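Local coordinates for MmeI (Methylophilus methylotrophus, PDB 5HR4), which is a Type IIL restriction-modification enzyme that binds DNA and probably transfers a methyl group from S-adenosyl-L-methionine to N6 of adenine, at residues L194-A199 against T203-S208; I321-K326 against F563-F568; C690-G695 against N768-N773; E827-A832 against D877-F882. One frame throughout, in Å; residues are numbered along the deposited sequence.

In the fold
The four contacts follow one another along the chain in series, and none nests in or crosses another. Contact 1 closes a turn of three residues at the end of helix 183-200, in the helicase spacer domain. Contact 2 spans 236 residues and joins helix 318-340 to strand 560-569 of the large sheet of the methyltransferase domain. Contact 3 closes a loop of 72 residues and ties two strands of a small mixed sheet in the target recognition domain. Contact 4 closes 44 residues and brings helices 827-845 and 863-880 together in the C-terminal domain. Contacts 1 and 4 lie on opposite sides of the chain's centre, their own centres about 77 Å apart.

Contact 1 (L194-A199 against T203-S208); sequences LFCLFA and TIFEKS
Ala-199 meets Ile-204 and Phe-205 where the chain turns back on the end of helix 183-200, in the helicase spacer domain beside the calcium site. The turn between the two segments carries Asp-201, a calcium ligand. One backbone hydrogen bond joins the segments: Phe-205 N donates to Ala-199 O at 3.2 Å, with 154° at the hydrogen. The N-H comes from above the carbonyl plane and not along a lone pair.

The Phe-205 ring lies flat against the methyl group of Ala-199. Ala-199 CB sits over the ring centre, 3.7 Å from the centroid, in a CH-pi contact. The sulfur of Cys-196 approaches the same ring at its edge, with SG 4.1 Å from Phe-205 CE2. Phe-205 CG stands anti to the carbonyl carbon (chi1 -54°), which turns the ring back toward the helix end, against Ala-199 CB.

Ile-204 packs against the same methyl from another direction, roughly at right angles to that of the ring. Its CB is 3.8 Å from Ala-199 CB, its CD1 meets Phe-198 CE2 at 4.0 Å, and its CG2 is near Phe-195 CZ. Phe-254 meets the Phe-205 ring edge-to-face, helix 416-440 covers Phe-198 and Ile-204, and Ser-208 adds a backbone bond to Glu-200. The contact is almost wholly apolar and buried: between the segments, packing round one small methyl does most of the work, beside one backbone bond.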
loop_
_atom_site.group_PDB
_atom_site.type_symbol
_atom_site.label_atom_id
_atom_site.label_comp_id
_atom_site.label_asym_id
_atom_site.label_seq_id
_atom_site.Cartn_x
_atom_site.Cartn_y
_atom_site.Cartn_z
ATOM N N LEU A 194 -21.714 -15.304 -12.191
ATOM C CA LEU A 194 -20.817 -15.872 -11.200
ATOM C C LEU A 194 -21.593 -16.713 -10.204
ATOM O O LEU A 194 -21.177 -17.824 -9.849
ATOM C CB LEU A 194 -20.072 -14.753 -10.493
ATOM C CG LEU A 194 -19.067 -15.221 -9.463
ATOM C CD1 LEU A 194 -18.012 -16.086 -10.134
ATOM C CD2 LEU A 194 -18.462 -13.995 -8.809
ATOM N N PHE A 195 -22.732 -16.202 -9.752
ATOM C CA PHE A 195 -23.557 -16.974 -8.832
ATOM C C PHE A 195 -24.035 -18.255 -9.492
ATOM O O PHE A 195 -24.051 -19.316 -8.866
ATOM C CB PHE A 195 -24.735 -16.133 -8.352
ATOM C CG PHE A 195 -25.731 -16.901 -7.541
ATOM C CD1 PHE A 195 -26.726 -17.637 -8.155
ATOM C CD2 PHE A 195 -25.682 -16.869 -6.162
ATOM C CE1 PHE A 195 -27.635 -18.340 -7.424
ATOM C CE2 PHE A 195 -26.599 -17.569 -5.413
ATOM C CZ PHE A 195 -27.581 -18.308 -6.043
ATOM N N CYS A 196 -24.420 -18.187 -10.758
ATOM C CA CYS A 196 -24.852 -19.411 -11.419
ATOM C C CYS A 196 -23.708 -20.419 -11.513
ATOM O O CYS A 196 -23.926 -21.622 -11.323
ATOM C CB CYS A 196 -25.437 -19.091 -12.794
ATOM S SG CYS A 196 -27.040 -18.261 -12.692
ATOM N N LEU A 197 -22.482 -19.956 -11.792
ATOM C CA LEU A 197 -21.376 -20.903 -11.901
ATOM C C LEU A 197 -21.122 -21.586 -10.567
ATOM O O LEU A 197 -20.924 -22.803 -10.512
ATOM C CB LEU A 197 -20.116 -20.204 -12.407
ATOM C CG LEU A 197 -20.236 -19.713 -13.846
ATOM C CD1 LEU A 197 -19.122 -18.764 -14.154
ATOM C CD2 LEU A 197 -20.217 -20.884 -14.805
ATOM N N PHE A 198 -21.178 -20.827 -9.476
ATOM C CA PHE A 198 -21.038 -21.420 -8.153
ATOM C C PHE A 198 -22.208 -22.350 -7.829
ATOM O O PHE A 198 -22.023 -23.398 -7.190
ATOM C CB PHE A 198 -20.920 -20.306 -7.112
ATOM C CG PHE A 198 -20.951 -20.791 -5.694
ATOM C CD1 PHE A 198 -19.798 -21.283 -5.092
ATOM C CD2 PHE A 198 -22.133 -20.757 -4.956
ATOM C CE1 PHE A 198 -19.809 -21.720 -3.762
ATOM C CE2 PHE A 198 -22.160 -21.187 -3.639
ATOM C CZ PHE A 198 -20.990 -21.677 -3.035
ATOM N N ALA A 199 -23.416 -21.991 -8.275
ATOM C CA ALA A 199 -24.611 -22.693 -7.822
ATOM C C ALA A 199 -24.714 -24.091 -8.416
ATOM O O ALA A 199 -25.173 -25.020 -7.736
ATOM C CB ALA A 199 -25.866 -21.887 -8.150
ATOM N N THR A 203 -25.138 -27.570 -4.199
ATOM C CA THR A 203 -26.476 -28.122 -4.197
ATOM C C THR A 203 -27.551 -27.060 -4.370
ATOM O O THR A 203 -28.724 -27.337 -4.101
ATOM C CB THR A 203 -26.688 -28.890 -2.904
ATOM O OG1 THR A 203 -26.311 -28.044 -1.809
ATOM C CG2 THR A 203 -25.800 -30.129 -2.916
ATOM N N ILE A 204 -27.180 -25.858 -4.808
ATOM C CA ILE A 204 -28.174 -24.808 -4.994
ATOM C C ILE A 204 -29.027 -25.099 -6.221
ATOM O O ILE A 204 -30.260 -25.148 -6.140
ATOM C CB ILE A 204 -27.504 -23.430 -5.091
ATOM C CG1 ILE A 204 -26.770 -23.121 -3.791
ATOM C CG2 ILE A 204 -28.571 -22.389 -5.344
ATOM C CD1 ILE A 204 -26.112 -21.776 -3.774
ATOM N N PHE A 205 -28.385 -25.257 -7.377
ATOM C CA PHE A 205 -28.980 -25.960 -8.504
ATOM C C PHE A 205 -28.592 -27.433 -8.422
ATOM O O PHE A 205 -27.571 -27.788 -7.828
ATOM C CB PHE A 205 -28.495 -25.422 -9.859
ATOM C CG PHE A 205 -28.660 -23.940 -10.061
ATOM C CD1 PHE A 205 -29.407 -23.163 -9.200
ATOM C CD2 PHE A 205 -28.074 -23.330 -11.162
ATOM C CE1 PHE A 205 -29.550 -21.797 -9.417
ATOM C CE2 PHE A 205 -28.221 -21.970 -11.388
ATOM C CZ PHE A 205 -28.961 -21.204 -10.513
ATOM N N GLU A 206 -29.408 -28.289 -9.042
ATOM C CA GLU A 206 -28.965 -29.639 -9.353
ATOM C C GLU A 206 -27.632 -29.570 -10.077
ATOM O O GLU A 206 -27.395 -28.668 -10.880
ATOM C CB GLU A 206 -29.965 -30.369 -10.249
ATOM C CG GLU A 206 -31.304 -30.727 -9.641
ATOM C CD GLU A 206 -32.200 -31.424 -10.664
ATOM O OE1 GLU A 206 -31.669 -32.277 -11.417
ATOM O OE2 GLU A 206 -33.412 -31.104 -10.745
ATOM N N LYS A 207 -26.770 -30.544 -9.802
ATOM C CA LYS A 207 -25.404 -30.533 -10.306
ATOM C C LYS A 207 -25.373 -30.246 -11.798
ATOM O O LYS A 207 -26.015 -30.942 -12.592
ATOM C CB LYS A 207 -24.725 -31.873 -10.003
ATOM C CG LYS A 207 -23.203 -31.814 -10.056
ATOM C CD LYS A 207 -22.553 -32.730 -9.004
ATOM C CE LYS A 207 -21.049 -32.431 -8.863
ATOM N NZ LYS A 207 -20.332 -33.346 -7.914
ATOM N N SER A 208 -24.658 -29.188 -12.163
ATOM C CA SER A 208 -24.386 -28.825 -13.552
ATOM C C SER A 208 -25.636 -28.400 -14.327
ATOM O O SER A 208 -25.637 -28.420 -15.560
ATOM C CB SER A 208 -23.677 -29.971 -14.282
ATOM O OG SER A 208 -22.351 -30.123 -13.798
#

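Contact 2 (I321-K326 against F563-F568); sequences ILKLIK and FAHRTF
Lys-323 carries most of this contact, and it meets strand 563-568 through both its backbone and its side chain. The cation-pi interaction is with Phe-568. Lys-323 NZ lies over one face of that ring, 3.3 Å from the centroid and 22° off the normal, shifted toward the rim. The lysine chain bends at chi3 (127°) on its way to the ring, and the two side chains approach from opposite directions. The ammonium group is also hydrogen-bonded to Asn-320 OD1 and Tyr-600 OH, so its position is fixed by more than the ring.

The polar bond is weak. His-565 NE2 donates to Lys-323 O at 3.1 Å, but the angle at the hydrogen is only 124°. The other ring nitrogen, ND1, is hydrogen-bonded to Tyr-600 OH. That hydroxyl therefore links the histidine and the lysine.

The remaining contacts are van der Waals. Lys-323 CB lies against His-565 CE1 at 3.4 Å, and Phe-563 CZ approaches Leu-324 O at 3.8 Å.

The helix runs nearly antiparallel to the strand, and the axes of segments 321-326 and 563-568 come within 9.9 Å of each other. It packs on the mixed sheet of a Rossmann-like methyltransferase fold, in which strand 581-588 is inserted antiparallel between 532-538 and 560-569. Leu-324 reaches strands 532-538 and 581-588, and touches Phe-369 of helix 368-388.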
loop_
_atom_site.group_PDB
_atom_site.type_symbol
_atom_site.label_atom_id
_atom_site.label_comp_id
_atom_site.label_asym_id
_atom_site.label_seq_id
_atom_site.Cartn_x
_atom_site.Cartn_y
_atom_site.Cartn_z
ATOM N N ILE A 321 -5.101 -9.850 5.693
ATOM C CA ILE A 321 -6.325 -9.610 6.465
ATOM C C ILE A 321 -6.276 -10.328 7.822
ATOM O O ILE A 321 -6.706 -9.780 8.848
ATOM C CB ILE A 321 -7.558 -10.030 5.634
ATOM C CG1 ILE A 321 -7.609 -9.231 4.331
ATOM C CG2 ILE A 321 -8.841 -9.836 6.412
ATOM C CD1 ILE A 321 -8.727 -9.644 3.390
ATOM N N LEU A 322 -5.753 -11.560 7.859
ATOM C CA LEU A 322 -5.667 -12.265 9.141
ATOM C C LEU A 322 -4.719 -11.558 10.112
ATOM O O LEU A 322 -5.012 -11.484 11.309
ATOM C CB LEU A 322 -5.272 -13.728 8.925
ATOM C CG LEU A 322 -6.403 -14.523 8.243
ATOM C CD1 LEU A 322 -5.990 -15.887 7.645
ATOM C CD2 LEU A 322 -7.536 -14.707 9.224
ATOM N N LYS A 323 -3.601 -10.986 9.631
ATOM C CA LYS A 323 -2.762 -10.221 10.559
ATOM C C LYS A 323 -3.483 -8.986 11.074
ATOM O O LYS A 323 -3.066 -8.408 12.085
ATOM C CB LYS A 323 -1.440 -9.731 9.939
ATOM C CG LYS A 323 -0.934 -10.442 8.732
ATOM C CD LYS A 323 -0.052 -9.502 7.934
ATOM C CE LYS A 323 1.303 -10.115 7.643
ATOM N NZ LYS A 323 2.109 -9.197 6.804
ATOM N N LEU A 324 -4.529 -8.540 10.377
ATOM C CA LEU A 324 -5.236 -7.348 10.810
ATOM C C LEU A 324 -6.449 -7.671 11.685
ATOM O O LEU A 324 -6.660 -7.015 12.715
ATOM C CB LEU A 324 -5.638 -6.528 9.586
ATOM C CG LEU A 324 -6.268 -5.159 9.810
ATOM C CD1 LEU A 324 -6.017 -4.380 8.574
ATOM C CD2 LEU A 324 -7.773 -5.242 10.063
ATOM N N ILE A 325 -7.247 -8.683 11.328
ATOM C CA ILE A 325 -8.423 -8.969 12.146
ATOM C C ILE A 325 -8.119 -9.806 13.391
ATOM O O ILE A 325 -8.935 -9.810 14.325
ATOM C CB ILE A 325 -9.532 -9.658 11.328
ATOM C CG1 ILE A 325 -9.093 -11.055 10.883
ATOM C CG2 ILE A 325 -9.962 -8.773 10.131
ATOM C CD1 ILE A 325 -10.113 -11.789 10.030
ATOM N N LYS A 326 -7.000 -10.532 13.453
ATOM C CA LYS A 326 -6.744 -11.304 14.674
ATOM C C LYS A 326 -6.542 -10.390 15.873
ATOM O O LYS A 326 -7.263 -10.554 16.872
ATOM C CB LYS A 326 -5.554 -12.258 14.495
ATOM C CG LYS A 326 -5.825 -13.503 13.638
ATOM C CD LYS A 326 -4.503 -14.197 13.254
ATOM C CE LYS A 326 -4.285 -15.507 14.016
ATOM N NZ LYS A 326 -4.441 -15.310 15.485
ATOM N N PHE A 563 -2.244 -1.218 18.293
ATOM C CA PHE A 563 -1.290 -2.197 17.810
ATOM C C PHE A 563 -0.873 -1.757 16.424
ATOM O O PHE A 563 -1.521 -0.913 15.806
ATOM C CB PHE A 563 -1.871 -3.613 17.804
ATOM C CG PHE A 563 -2.876 -3.859 16.709
ATOM C CD1 PHE A 563 -2.469 -4.319 15.457
ATOM C CD2 PHE A 563 -4.224 -3.653 16.933
ATOM C CE1 PHE A 563 -3.389 -4.557 14.452
ATOM C CE2 PHE A 563 -5.157 -3.882 15.925
ATOM C CZ PHE A 563 -4.744 -4.336 14.684
ATOM N N ALA A 564 0.219 -2.334 15.941
ATOM C CA ALA A 564 0.760 -1.917 14.658
ATOM C C ALA A 564 1.696 -2.991 14.144
ATOM O O ALA A 564 2.459 -3.568 14.920
ATOM C CB ALA A 564 1.510 -0.583 14.774
ATOM N N HIS A 565 1.635 -3.237 12.835
ATOM C CA HIS A 565 2.619 -4.031 12.108
ATOM C C HIS A 565 3.603 -3.086 11.435
ATOM O O HIS A 565 3.208 -2.272 10.593
ATOM C CB HIS A 565 1.959 -4.908 11.042
ATOM C CG HIS A 565 1.251 -6.110 11.579
ATOM N ND1 HIS A 565 1.701 -7.394 11.356
ATOM C CD2 HIS A 565 0.116 -6.229 12.309
ATOM C CE1 HIS A 565 0.884 -8.252 11.942
ATOM N NE2 HIS A 565 -0.089 -7.570 12.524
ATOM N N ARG A 566 4.884 -3.219 11.760
ATOM C CA ARG A 566 5.898 -2.448 11.064
ATOM C C ARG A 566 6.055 -2.949 9.627
ATOM O O ARG A 566 5.402 -3.906 9.194
ATOM C CB ARG A 566 7.219 -2.523 11.809
ATOM C CG ARG A 566 7.221 -1.811 13.113
ATOM C CD ARG A 566 8.583 -1.945 13.720
ATOM N NE ARG A 566 9.512 -1.037 13.067
ATOM C CZ ARG A 566 9.356 0.283 13.068
ATOM N NH1 ARG A 566 8.308 0.823 13.670
ATOM N NH2 ARG A 566 10.235 1.067 12.465
ATOM N N THR A 567 6.954 -2.291 8.890
ATOM C CA THR A 567 7.084 -2.464 7.443
ATOM C C THR A 567 7.166 -3.932 7.023
ATOM O O THR A 567 7.950 -4.704 7.585
ATOM C CB THR A 567 8.338 -1.728 6.978
ATOM O OG1 THR A 567 8.182 -0.324 7.207
ATOM C CG2 THR A 567 8.604 -1.989 5.531
ATOM N N PHE A 568 6.360 -4.315 6.026
ATOM C CA PHE A 568 6.522 -5.602 5.348
ATOM C C PHE A 568 6.293 -5.431 3.851
ATOM O O PHE A 568 5.720 -4.432 3.409
ATOM C CB PHE A 568 5.589 -6.692 5.912
ATOM C CG PHE A 568 4.126 -6.338 5.914
ATOM C CD1 PHE A 568 3.597 -5.508 6.884
ATOM C CD2 PHE A 568 3.272 -6.889 4.982
ATOM C CE1 PHE A 568 2.230 -5.193 6.895
ATOM C CE2 PHE A 568 1.914 -6.582 4.987
ATOM C CZ PHE A 568 1.396 -5.738 5.953
#

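Contact 3 (C690-G695 against N768-N773); sequences CLWLDG and NVISSN. With nucleotides of chain C.
Trp-692, just past the end of strand 688-691, meets Ile-770 of strand 770-771 beside the small mixed sheet of the target recognition domain. Strand 673-677 lies between those two strands. Ile-770 CD1 sits above the centre of the six-membered ring, 3.6 Å from its centroid and 13° off the normal, a CH-pi contact. Ile-770 CG2 reaches the rim at Trp-692 CZ3, 3.6 Å away. With CG anti to the backbone N (chi1 -175°), the indole reaches out toward Ile-770 and presents a face to its CD1. Asp-694 CB covers the opposite face, and Phe-736 meets the indole edge-to-face. Cys-690 SG adds a contact of 3.8 Å with Ile-770 CG1. An alanine in place of Trp-692 is likely to leave the delta methyl of Ile-770 without its aromatic surface and open a gap between it and Asp-694. Three residues on from Ile-770, the chain reaches the DNA: Asn-773 ND2 donates a hydrogen bond to N7 of guanine DG9 of chain C, 3.1 Å away.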
loop_
_atom_site.group_PDB
_atom_site.type_symbol
_atom_site.label_atom_id
_atom_site.label_comp_id
_atom_site.label_asym_id
_atom_site.label_seq_id
_atom_site.Cartn_x
_atom_site.Cartn_y
_atom_site.Cartn_z
ATOM N N CYS A 690 27.929 15.306 -18.405
ATOM C CA CYS A 690 26.900 16.226 -18.856
ATOM C C CYS A 690 27.502 17.353 -19.684
ATOM O O CYS A 690 28.660 17.732 -19.491
ATOM C CB CYS A 690 26.125 16.827 -17.679
ATOM S SG CYS A 690 27.077 17.933 -16.580
ATOM N N LEU A 691 26.701 17.874 -20.626
ATOM C CA LEU A 691 26.946 19.162 -21.270
ATOM C C LEU A 691 26.588 20.265 -20.288
ATOM O O LEU A 691 25.406 20.469 -19.999
ATOM C CB LEU A 691 26.091 19.308 -22.521
ATOM C CG LEU A 691 26.744 19.159 -23.893
ATOM C CD1 LEU A 691 28.119 19.795 -23.927
ATOM C CD2 LEU A 691 26.858 17.709 -24.163
ATOM N N TRP A 692 27.583 20.996 -19.783
ATOM C CA TRP A 692 27.337 22.029 -18.770
ATOM C C TRP A 692 27.440 23.402 -19.433
ATOM O O TRP A 692 28.539 23.904 -19.687
ATOM C CB TRP A 692 28.295 21.894 -17.593
ATOM C CG TRP A 692 27.994 22.851 -16.500
ATOM C CD1 TRP A 692 28.694 23.977 -16.176
ATOM C CD2 TRP A 692 26.895 22.785 -15.587
ATOM N NE1 TRP A 692 28.107 24.613 -15.109
ATOM C CE2 TRP A 692 26.997 23.900 -14.728
ATOM C CE3 TRP A 692 25.843 21.881 -15.401
ATOM C CZ2 TRP A 692 26.081 24.140 -13.704
ATOM C CZ3 TRP A 692 24.934 22.118 -14.380
ATOM C CH2 TRP A 692 25.062 23.241 -13.545
ATOM N N LEU A 693 26.281 24.024 -19.669
ATOM C CA LEU A 693 26.171 25.239 -20.466
ATOM C C LEU A 693 25.848 26.488 -19.660
ATOM O O LEU A 693 25.742 27.567 -20.253
ATOM C CB LEU A 693 25.115 25.045 -21.549
ATOM C CG LEU A 693 25.440 23.808 -22.381
ATOM C CD1 LEU A 693 24.282 23.425 -23.256
ATOM C CD2 LEU A 693 26.683 24.070 -23.212
ATOM N N ASP A 694 25.694 26.381 -18.335
ATOM C CA ASP A 694 25.546 27.563 -17.491
ATOM C C ASP A 694 26.702 28.524 -17.753
ATOM O O ASP A 694 27.861 28.218 -17.448
ATOM C CB ASP A 694 25.484 27.186 -16.002
ATOM C CG ASP A 694 24.993 28.337 -15.118
ATOM O OD1 ASP A 694 24.019 29.028 -15.501
ATOM O OD2 ASP A 694 25.581 28.550 -14.036
ATOM N N GLY A 695 26.388 29.668 -18.358
ATOM C CA GLY A 695 27.390 30.662 -18.672
ATOM C C GLY A 695 28.222 30.313 -19.889
ATOM O O GLY A 695 29.449 30.478 -19.885
ATOM N N ASN A 768 34.610 20.676 -9.997
ATOM C CA ASN A 768 34.310 20.657 -11.424
ATOM C C ASN A 768 33.342 19.553 -11.830
ATOM O O ASN A 768 32.863 19.554 -12.970
ATOM C CB ASN A 768 35.602 20.532 -12.242
ATOM C CG ASN A 768 36.257 21.883 -12.507
ATOM O OD1 ASN A 768 35.571 22.867 -12.799
ATOM N ND2 ASN A 768 37.590 21.940 -12.396
ATOM N N VAL A 769 33.037 18.627 -10.959
ATOM C CA VAL A 769 32.058 17.606 -11.298
ATOM C C VAL A 769 30.685 18.108 -10.882
ATOM O O VAL A 769 30.517 18.698 -9.809
ATOM C CB VAL A 769 32.402 16.246 -10.651
ATOM C CG1 VAL A 769 33.764 16.295 -9.942
ATOM C CG2 VAL A 769 31.258 15.767 -9.753
ATOM N N ILE A 770 29.712 17.920 -11.757
ATOM C CA ILE A 770 28.362 18.411 -11.538
ATOM C C ILE A 770 27.587 17.317 -10.811
ATOM O O ILE A 770 27.537 16.177 -11.285
ATOM C CB ILE A 770 27.701 18.772 -12.878
ATOM C CG1 ILE A 770 28.512 19.864 -13.598
ATOM C CG2 ILE A 770 26.254 19.176 -12.683
ATOM C CD1 ILE A 770 28.563 21.228 -12.868
ATOM N N SER A 771 27.000 17.648 -9.656
ATOM C CA SER A 771 26.228 16.676 -8.874
ATOM C C SER A 771 24.741 16.769 -9.207
ATOM O O SER A 771 24.176 17.866 -9.249
ATOM C CB SER A 771 26.438 16.878 -7.372
ATOM O OG SER A 771 26.398 18.253 -7.019
ATOM N N SER A 772 24.113 15.614 -9.438
ATOM C CA SER A 772 22.716 15.520 -9.853
ATOM C C SER A 772 21.781 15.699 -8.653
ATOM O O SER A 772 22.209 15.681 -7.493
ATOM C CB SER A 772 22.484 14.182 -10.568
ATOM O OG SER A 772 21.323 13.499 -10.146
ATOM N N ASN A 773 20.479 15.891 -8.934
ATOM C CA ASN A 773 19.551 16.090 -7.815
ATOM C C ASN A 773 19.298 14.811 -7.024
ATOM O O ASN A 773 18.588 14.867 -6.013
ATOM C CB ASN A 773 18.205 16.716 -8.261
ATOM C CG ASN A 773 17.454 15.906 -9.327
ATOM O OD1 ASN A 773 17.993 15.587 -10.382
ATOM N ND2 ASN A 773 16.185 15.610 -9.060
ATOM P P DG C 9 14.260 13.875 -16.510
ATOM O OP1 DG C 9 14.015 13.616 -17.938
ATOM O OP2 DG C 9 15.388 14.665 -15.965
ATOM O "O5'" DG C 9 12.929 14.452 -15.856
ATOM C "C5'" DG C 9 11.700 13.937 -16.251
ATOM C "C4'" DG C 9 10.634 14.325 -15.264
ATOM O "O4'" DG C 9 11.015 13.911 -13.921
ATOM C "C3'" DG C 9 10.371 15.820 -15.152
ATOM O "O3'" DG C 9 9.025 15.983 -14.823
ATOM C "C2'" DG C 9 11.243 16.206 -13.974
ATOM C "C1'" DG C 9 10.920 15.035 -13.082
ATOM N N9 DG C 9 11.815 14.880 -11.963
ATOM C C8 DG C 9 13.157 15.197 -11.896
ATOM N N7 DG C 9 13.675 14.966 -10.735
ATOM C C5 DG C 9 12.605 14.447 -9.991
ATOM C C6 DG C 9 12.541 13.990 -8.652
ATOM O O6 DG C 9 13.442 13.951 -7.809
ATOM N N1 DG C 9 11.258 13.564 -8.320
ATOM C C2 DG C 9 10.185 13.558 -9.177
ATOM N N2 DG C 9 9.027 13.103 -8.702
ATOM N N3 DG C 9 10.241 13.973 -10.410
ATOM C C4 DG C 9 11.470 14.398 -10.748
#

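Contact 4 (E827-A832 against D877-F882); sequences EKQSKA and DSVYGF
Ser-878 O, which Gln-829 NE2 approaches without bonding, accepts a 2.9 Å hydrogen bond from Gly-881 N. Gln-829 NE2 comes to 3.5 Å from this same oxygen, a polar approach that does not amount to a hydrogen bond. The hydroxyl OG of Ser-878 is a little farther from NE2, at 3.7 Å.

The rest of the contact is the glutamine lying across Val-879. Gln-829 CB touches Val-879 CG2 at 3.7 Å, and the amide end passes over the backbone, with NE2 3.4 Å from Val-879 CA. Gln-829 CG stands anti to the carbonyl carbon (chi1 -71°), and the chain runs extended beyond it, which carries the amide to the other helix. The amide oxygen OE1 accepts a hydrogen bond from Asn-826 N, just before helix 827-845, and this bond limits how the amide can turn. An alanine here would probably leave Asn-826 N without this acceptor and uncover the backbone of Val-879 where the amide lay, with only the CB contact remaining.

Val-879 also packs on Trp-822 and Pro-825, while Asp-877 forms a salt bridge with Arg-891 of helix 888-903. Phe-882 N bonds to Asp-877 O at 3.0 Å. With the Gly-881 bond and the positive phi of that glycine (69°), this makes a Schellman motif, which ends helix 863-880 beside the first turns of helix 827-845 in the C-terminal domain.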
loop_
_atom_site.group_PDB
_atom_site.type_symbol
_atom_site.label_atom_id
_atom_site.label_comp_id
_atom_site.label_asym_id
_atom_site.label_seq_id
_atom_site.Cartn_x
_atom_site.Cartn_y
_atom_site.Cartn_z
ATOM N N GLU A 827 38.171 21.976 21.295
ATOM C CA GLU A 827 39.246 21.821 20.324
ATOM C C GLU A 827 39.822 20.407 20.349
ATOM O O GLU A 827 40.213 19.884 19.299
ATOM C CB GLU A 827 40.345 22.856 20.575
ATOM N N LYS A 828 39.860 19.763 21.520
ATOM C CA LYS A 828 40.359 18.391 21.593
ATOM C C LYS A 828 39.345 17.408 21.017
ATOM O O LYS A 828 39.706 16.498 20.258
ATOM C CB LYS A 828 40.707 18.030 23.038
ATOM N N GLN A 829 38.064 17.577 21.366
ATOM C CA GLN A 829 37.024 16.736 20.779
ATOM C C GLN A 829 36.948 16.925 19.270
ATOM O O GLN A 829 36.796 15.950 18.521
ATOM C CB GLN A 829 35.677 17.050 21.417
ATOM C CG GLN A 829 35.556 16.575 22.839
ATOM C CD GLN A 829 34.218 16.946 23.442
ATOM O OE1 GLN A 829 33.725 18.061 23.255
ATOM N NE2 GLN A 829 33.615 16.007 24.164
ATOM N N SER A 830 37.066 18.173 18.807
ATOM C CA SER A 830 37.021 18.445 17.373
ATOM C C SER A 830 38.193 17.789 16.652
ATOM O O SER A 830 38.018 17.178 15.590
ATOM C CB SER A 830 37.010 19.950 17.122
ATOM N N LYS A 831 39.402 17.908 17.213
ATOM C CA LYS A 831 40.577 17.299 16.592
ATOM C C LYS A 831 40.496 15.779 16.624
ATOM O O LYS A 831 41.008 15.103 15.719
ATOM C CB LYS A 831 41.851 17.784 17.287
ATOM N N ALA A 832 39.853 15.228 17.654
ATOM C CA ALA A 832 39.677 13.786 17.725
ATOM C C ALA A 832 38.799 13.296 16.581
ATOM O O ALA A 832 39.152 12.348 15.869
ATOM C CB ALA A 832 39.083 13.405 19.083
ATOM N N ASP A 877 30.499 9.942 20.016
ATOM C CA ASP A 877 29.736 9.609 21.209
ATOM C C ASP A 877 30.257 10.366 22.415
ATOM O O ASP A 877 29.474 10.841 23.249
ATOM C CB ASP A 877 29.792 8.109 21.456
ATOM C CG ASP A 877 29.086 7.323 20.377
ATOM O OD1 ASP A 877 28.221 7.923 19.692
ATOM O OD2 ASP A 877 29.391 6.114 20.223
ATOM N N SER A 878 31.582 10.487 22.520
ATOM C CA SER A 878 32.183 11.269 23.593
ATOM C C SER A 878 31.693 12.716 23.571
ATOM O O SER A 878 31.403 13.295 24.625
ATOM C CB SER A 878 33.705 11.206 23.491
ATOM O OG SER A 878 34.294 12.365 24.053
ATOM N N VAL A 879 31.582 13.317 22.383
ATOM C CA VAL A 879 31.115 14.700 22.307
ATOM C C VAL A 879 29.704 14.812 22.864
ATOM O O VAL A 879 29.354 15.804 23.519
ATOM C CB VAL A 879 31.193 15.220 20.863
ATOM C CG1 VAL A 879 30.632 16.620 20.790
ATOM C CG2 VAL A 879 32.633 15.203 20.375
ATOM N N TYR A 880 28.874 13.794 22.622
ATOM C CA TYR A 880 27.527 13.745 23.178
ATOM C C TYR A 880 27.509 13.420 24.658
ATOM O O TYR A 880 26.501 13.685 25.323
ATOM C CB TYR A 880 26.681 12.688 22.459
ATOM C CG TYR A 880 26.082 13.147 21.161
ATOM C CD1 TYR A 880 26.870 13.330 20.038
ATOM C CD2 TYR A 880 24.733 13.396 21.060
ATOM C CE1 TYR A 880 26.325 13.752 18.852
ATOM C CE2 TYR A 880 24.179 13.818 19.889
ATOM C CZ TYR A 880 24.976 13.996 18.782
ATOM O OH TYR A 880 24.420 14.423 17.602
ATOM N N GLY A 881 28.582 12.836 25.185
ATOM C CA GLY A 881 28.499 12.257 26.504
ATOM C C GLY A 881 27.617 11.036 26.538
ATOM O O GLY A 881 27.023 10.736 27.576
ATOM N N PHE A 882 27.517 10.320 25.420
ATOM C CA PHE A 882 26.635 9.162 25.326
ATOM C C PHE A 882 27.371 7.932 25.832
ATOM O O PHE A 882 28.377 7.508 25.249
ATOM C CB PHE A 882 26.152 8.954 23.896
ATOM C CG PHE A 882 25.269 7.752 23.734
ATOM C CD1 PHE A 882 24.039 7.693 24.374
ATOM C CD2 PHE A 882 25.664 6.687 22.939
ATOM C CE1 PHE A 882 23.218 6.591 24.234
ATOM C CE2 PHE A 882 24.854 5.581 22.787
ATOM C CZ PHE A 882 23.623 5.528 23.441
#